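Local coordinates for uncharacterized protein (Paraburkholderia phytofirmans, PDB 5T11) that probably guides Pel polysaccharide export across the outer membrane as a dodecameric periplasmic lipoprotein, as its Pseudomonas aeruginosa relative PelC does, at residues R100-T103 with G107-V110; V125-T130 with L153-A158. The protein carries 1 engineered substitution. All coordinates share one frame; numbering follows the deposited sequence.

Contact 1 (R100-T103 with G107-V110); sequences RYKT and GEPV
Arg100-Tyr101 pairs with Pro109-Val110 at the loop end of a beta-hairpin, where strand 90-99 turns back into strand 109-119, far from the centre of the chain and against two neighbouring subunits. It illustrates how a hairpin end can close its own backbone while lending its side chains to an oligomer. Arg100 and Val110 form an antiparallel hydrogen-bonded pair: Arg100 N gives to Val110 O at 3.2 Å, and Val110 N returns a bond to Arg100 O at 2.9 Å. Tyr101 and Pro109 follow as a non-hydrogen-bonded pair, where a proline, lacking an N-H, costs the pairing nothing. Beyond them Lys102 N reaches Glu108 O at 2.8 Å, almost straight at the hydrogen (173°), and Gly107 CA makes a CA-H...O contact to Lys102 O at 3.4 Å.

On the Tyr101 face, ring atom CE1 lies 3.9 Å from Pro109 CB. The phenol oxygen is held elsewhere, by Leu141 N of the same chain and by Glu98 of a third subunit. On the other face the methyl CG2 of Val110 sits beside Arg100 CG at 3.7 Å, the two side chains running the same way. Arg100 bends at chi3 (-62°) and runs on beside the chain, which brings NE to Tyr101 O, above the carbonyl plane.

Lys102 crosses Val110 at about a right angle, CD against CG1, and its chain also crosses that of Glu108. Both polar ends have further partners in a second subunit: Arg138 there pairs with Glu108 OE2, while the carbonyls of Ser137 and Ser139 accept from the lysine. Within the hairpin, Lys102 NZ comes to Glu108 OE2 at 2.8 Å from above the carboxylate plane, 60° out of it.

Contact 2 (V125-T130 with L153-A158); sequences VVWSAT and LSPLQA
Trp127, on strand 125-134, meets Leu153, Pro155 and Leu156 of the turn that follows helix 141-152, so a single indole carries this sheet-to-turn packing. The strand has a classic beta bulge here, with Val126 and Trp127 both opposite Leu117. With CG anti to the backbone N (chi1 176°), the indole projects from the strand toward the turn.

The tight part is the indole face. Leu156 CD2 stands over it in a CH-pi contact, 4.0 Å from the centroid of the five-membered ring and 17° off the normal, while its other methyl, CD1, reaches Trp127 CZ3 at 3.9 Å. At the far end of the six-membered ring Leu153 CD2 touches CH2, also at 3.9 Å. Leu92 of strand 90-99 backs both leucines.

The solvent side begins at the partly exposed Pro155, whose ring meets the indole obliquely yet comes as near as Leu156, CB being 3.8 Å from Trp127 NE1. The packing becomes loose only at Gln157 and Ala158, where the chain leaves the strand and Gln157 is exposed. The 3-10 turn, with Leu156 N bonded to Leu153 O at 2.9 Å, puts both leucines within contact of the same indole. No hydrogen bond joins strand and turn, which implies that apolar packing and the CH-pi contact hold them together.

How the contacts relate
Contacts 1 and 2 show one sheet engaged at two places, each time with a loop or turn. They follow in series along the chain, and strands 109-119 and 125-134, which carry them, are neighbours in the sheet. Their centres lie 27 Å apart on opposite sides of the chain's centre, and their nearest atoms, about 12 Å apart, do not touch. Contact 1 is largely polar and tied to the assembly through its side chains; contact 2 is apolar and packs the chain's C-terminal turn against the sheet. Both segment pairs also touch the second subunit, in contact 2 through strand residues such as Thr130, which bonds to Asn45 there, rather than through the indole.

Contact 1 (R100-T103 with G107-V110)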
# COMPACT_ATOMS: atom_id res chain seq x y z
N ARG B 100 -7.55 -0.92 -25.57
CA ARG B 100 -7.45 -1.31 -24.17
C ARG B 100 -8.72 -2.05 -23.78
O ARG B 100 -9.72 -2.03 -24.50
CB ARG B 100 -7.25 -0.09 -23.27
CG ARG B 100 -8.45 0.89 -23.32
CD ARG B 100 -8.35 2.01 -22.28
NE ARG B 100 -8.34 1.47 -20.91
CZ ARG B 100 -8.43 2.22 -19.81
NH1 ARG B 100 -8.51 3.55 -19.91
NH2 ARG B 100 -8.43 1.65 -18.62
N TYR B 101 -8.67 -2.70 -22.62
CA TYR B 101 -9.90 -3.03 -21.91
C TYR B 101 -10.24 -1.86 -21.01
O TYR B 101 -9.35 -1.25 -20.41
CB TYR B 101 -9.78 -4.31 -21.07
CG TYR B 101 -9.52 -5.57 -21.88
CD1 TYR B 101 -10.57 -6.27 -22.46
CD2 TYR B 101 -8.21 -6.05 -22.08
CE1 TYR B 101 -10.36 -7.42 -23.21
CE2 TYR B 101 -7.99 -7.22 -22.85
CZ TYR B 101 -9.07 -7.89 -23.41
OH TYR B 101 -8.89 -9.03 -24.17
N LYS B 102 -11.52 -1.50 -20.96
CA LYS B 102 -11.93 -0.52 -19.97
C LYS B 102 -11.70 -1.11 -18.58
O LYS B 102 -11.52 -2.32 -18.41
CB LYS B 102 -13.39 -0.09 -20.18
CG LYS B 102 -13.57 0.79 -21.44
CD LYS B 102 -15.04 0.89 -21.93
CE LYS B 102 -15.99 1.38 -20.87
NZ LYS B 102 -17.33 1.76 -21.49
N THR B 103 -11.70 -0.24 -17.58
CA THR B 103 -11.23 -0.61 -16.26
C THR B 103 -12.25 -1.49 -15.55
O THR B 103 -13.46 -1.39 -15.77
CB THR B 103 -10.92 0.65 -15.44
OG1 THR B 103 -10.03 0.32 -14.37
CG2 THR B 103 -12.20 1.25 -14.85
N GLY B 107 -14.37 -5.40 -17.69
CA GLY B 107 -14.28 -4.22 -18.53
C GLY B 107 -14.13 -4.63 -19.98
O GLY B 107 -13.31 -5.50 -20.31
N GLU B 108 -14.92 -3.99 -20.87
CA GLU B 108 -15.03 -4.36 -22.27
C GLU B 108 -13.85 -3.84 -23.09
O GLU B 108 -13.28 -2.79 -22.79
CB GLU B 108 -16.34 -3.82 -22.86
CG GLU B 108 -16.51 -2.32 -22.83
CD GLU B 108 -17.29 -1.83 -21.60
OE1 GLU B 108 -17.08 -2.36 -20.49
OE2 GLU B 108 -18.12 -0.90 -21.76
N PRO B 109 -13.46 -4.57 -24.13
CA PRO B 109 -12.43 -4.06 -25.05
C PRO B 109 -12.94 -2.91 -25.90
O PRO B 109 -14.11 -2.88 -26.29
CB PRO B 109 -12.10 -5.28 -25.93
CG PRO B 109 -13.37 -6.11 -25.91
CD PRO B 109 -13.92 -5.92 -24.50
N VAL B 110 -12.06 -1.97 -26.19
CA VAL B 110 -12.38 -0.81 -27.01
C VAL B 110 -11.20 -0.52 -27.94
O VAL B 110 -10.04 -0.57 -27.51
CB VAL B 110 -12.72 0.43 -26.15
CG1 VAL B 110 -14.03 0.23 -25.39
CG2 VAL B 110 -11.62 0.68 -25.15

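Contact 2 (V125-T130 with L153-A158)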
# COMPACT_ATOMS: atom_id res chain seq x y z
N VAL B 125 -2.36 11.72 -50.13
CA VAL B 125 -3.31 10.82 -49.47
C VAL B 125 -4.46 10.57 -50.45
O VAL B 125 -5.22 11.49 -50.78
CB VAL B 125 -3.82 11.41 -48.15
CG1 VAL B 125 -4.96 10.54 -47.60
CG2 VAL B 125 -2.69 11.50 -47.14
N VAL B 126 -4.58 9.33 -50.92
CA VAL B 126 -5.61 8.99 -51.90
C VAL B 126 -6.80 8.29 -51.27
O VAL B 126 -7.83 8.10 -51.95
CB VAL B 126 -5.03 8.13 -53.05
CG1 VAL B 126 -3.94 8.90 -53.81
CG2 VAL B 126 -4.52 6.79 -52.53
N TRP B 127 -6.72 7.93 -50.00
CA TRP B 127 -7.80 7.25 -49.30
C TRP B 127 -7.49 7.31 -47.81
O TRP B 127 -6.32 7.28 -47.41
CB TRP B 127 -7.93 5.79 -49.77
CG TRP B 127 -8.95 4.95 -49.05
CD1 TRP B 127 -10.23 4.70 -49.43
CD2 TRP B 127 -8.75 4.22 -47.83
NE1 TRP B 127 -10.85 3.87 -48.53
CE2 TRP B 127 -9.96 3.56 -47.53
CE3 TRP B 127 -7.66 4.05 -46.96
CZ2 TRP B 127 -10.12 2.76 -46.40
CZ3 TRP B 127 -7.82 3.26 -45.82
CH2 TRP B 127 -9.04 2.62 -45.55
N SER B 128 -8.54 7.40 -47.00
CA SER B 128 -8.35 7.40 -45.56
C SER B 128 -9.65 6.95 -44.91
O SER B 128 -10.72 6.97 -45.53
CB SER B 128 -7.93 8.78 -45.04
OG SER B 128 -8.88 9.79 -45.38
N ALA B 129 -9.54 6.56 -43.64
CA ALA B 129 -10.70 6.06 -42.92
C ALA B 129 -10.42 6.03 -41.42
O ALA B 129 -9.26 6.04 -40.99
CB ALA B 129 -11.12 4.66 -43.39
N THR B 130 -11.50 6.01 -40.66
CA THR B 130 -11.51 5.96 -39.20
C THR B 130 -12.52 4.92 -38.76
O THR B 130 -13.63 4.83 -39.32
CB THR B 130 -11.89 7.33 -38.60
OG1 THR B 130 -11.01 8.35 -39.11
CG2 THR B 130 -11.79 7.30 -37.06
N LEU B 153 -10.56 -1.59 -43.50
CA LEU B 153 -9.74 -1.73 -44.70
C LEU B 153 -10.44 -2.47 -45.83
O LEU B 153 -9.82 -2.72 -46.88
CB LEU B 153 -8.42 -2.45 -44.35
CG LEU B 153 -7.50 -1.75 -43.34
CD1 LEU B 153 -6.19 -2.52 -43.17
CD2 LEU B 153 -7.23 -0.29 -43.74
N SER B 154 -11.72 -2.81 -45.66
CA SER B 154 -12.43 -3.53 -46.72
C SER B 154 -12.46 -2.80 -48.07
O SER B 154 -12.47 -3.50 -49.09
CB SER B 154 -13.86 -3.85 -46.26
OG SER B 154 -14.65 -2.68 -46.18
N PRO B 155 -12.48 -1.46 -48.16
CA PRO B 155 -12.43 -0.84 -49.50
C PRO B 155 -11.09 -1.02 -50.21
O PRO B 155 -11.01 -0.73 -51.41
CB PRO B 155 -12.71 0.64 -49.22
CG PRO B 155 -13.38 0.67 -47.85
CD PRO B 155 -12.73 -0.45 -47.11
N LEU B 156 -10.04 -1.49 -49.54
CA LEU B 156 -8.76 -1.74 -50.20
C LEU B 156 -8.62 -3.17 -50.73
O LEU B 156 -7.52 -3.55 -51.16
CB LEU B 156 -7.60 -1.42 -49.27
CG LEU B 156 -7.61 -0.02 -48.65
CD1 LEU B 156 -6.35 0.20 -47.83
CD2 LEU B 156 -7.76 1.04 -49.72
N GLN B 157 -9.69 -3.96 -50.70
CA GLN B 157 -9.63 -5.27 -51.33
C GLN B 157 -9.38 -5.15 -52.83
O GLN B 157 -9.76 -4.17 -53.47
CB GLN B 157 -10.93 -6.03 -51.07
CG GLN B 157 -11.16 -6.36 -49.60
CD GLN B 157 -12.57 -6.86 -49.32
OE1 GLN B 157 -13.38 -7.01 -50.23
NE2 GLN B 157 -12.85 -7.11 -48.04
N ALA B 158 -8.71 -6.16 -53.38
CA ALA B 158 -8.46 -6.17 -54.81
C ALA B 158 -9.77 -6.34 -55.56
O ALA B 158 -10.57 -7.22 -55.23
CB ALA B 158 -7.49 -7.29 -55.18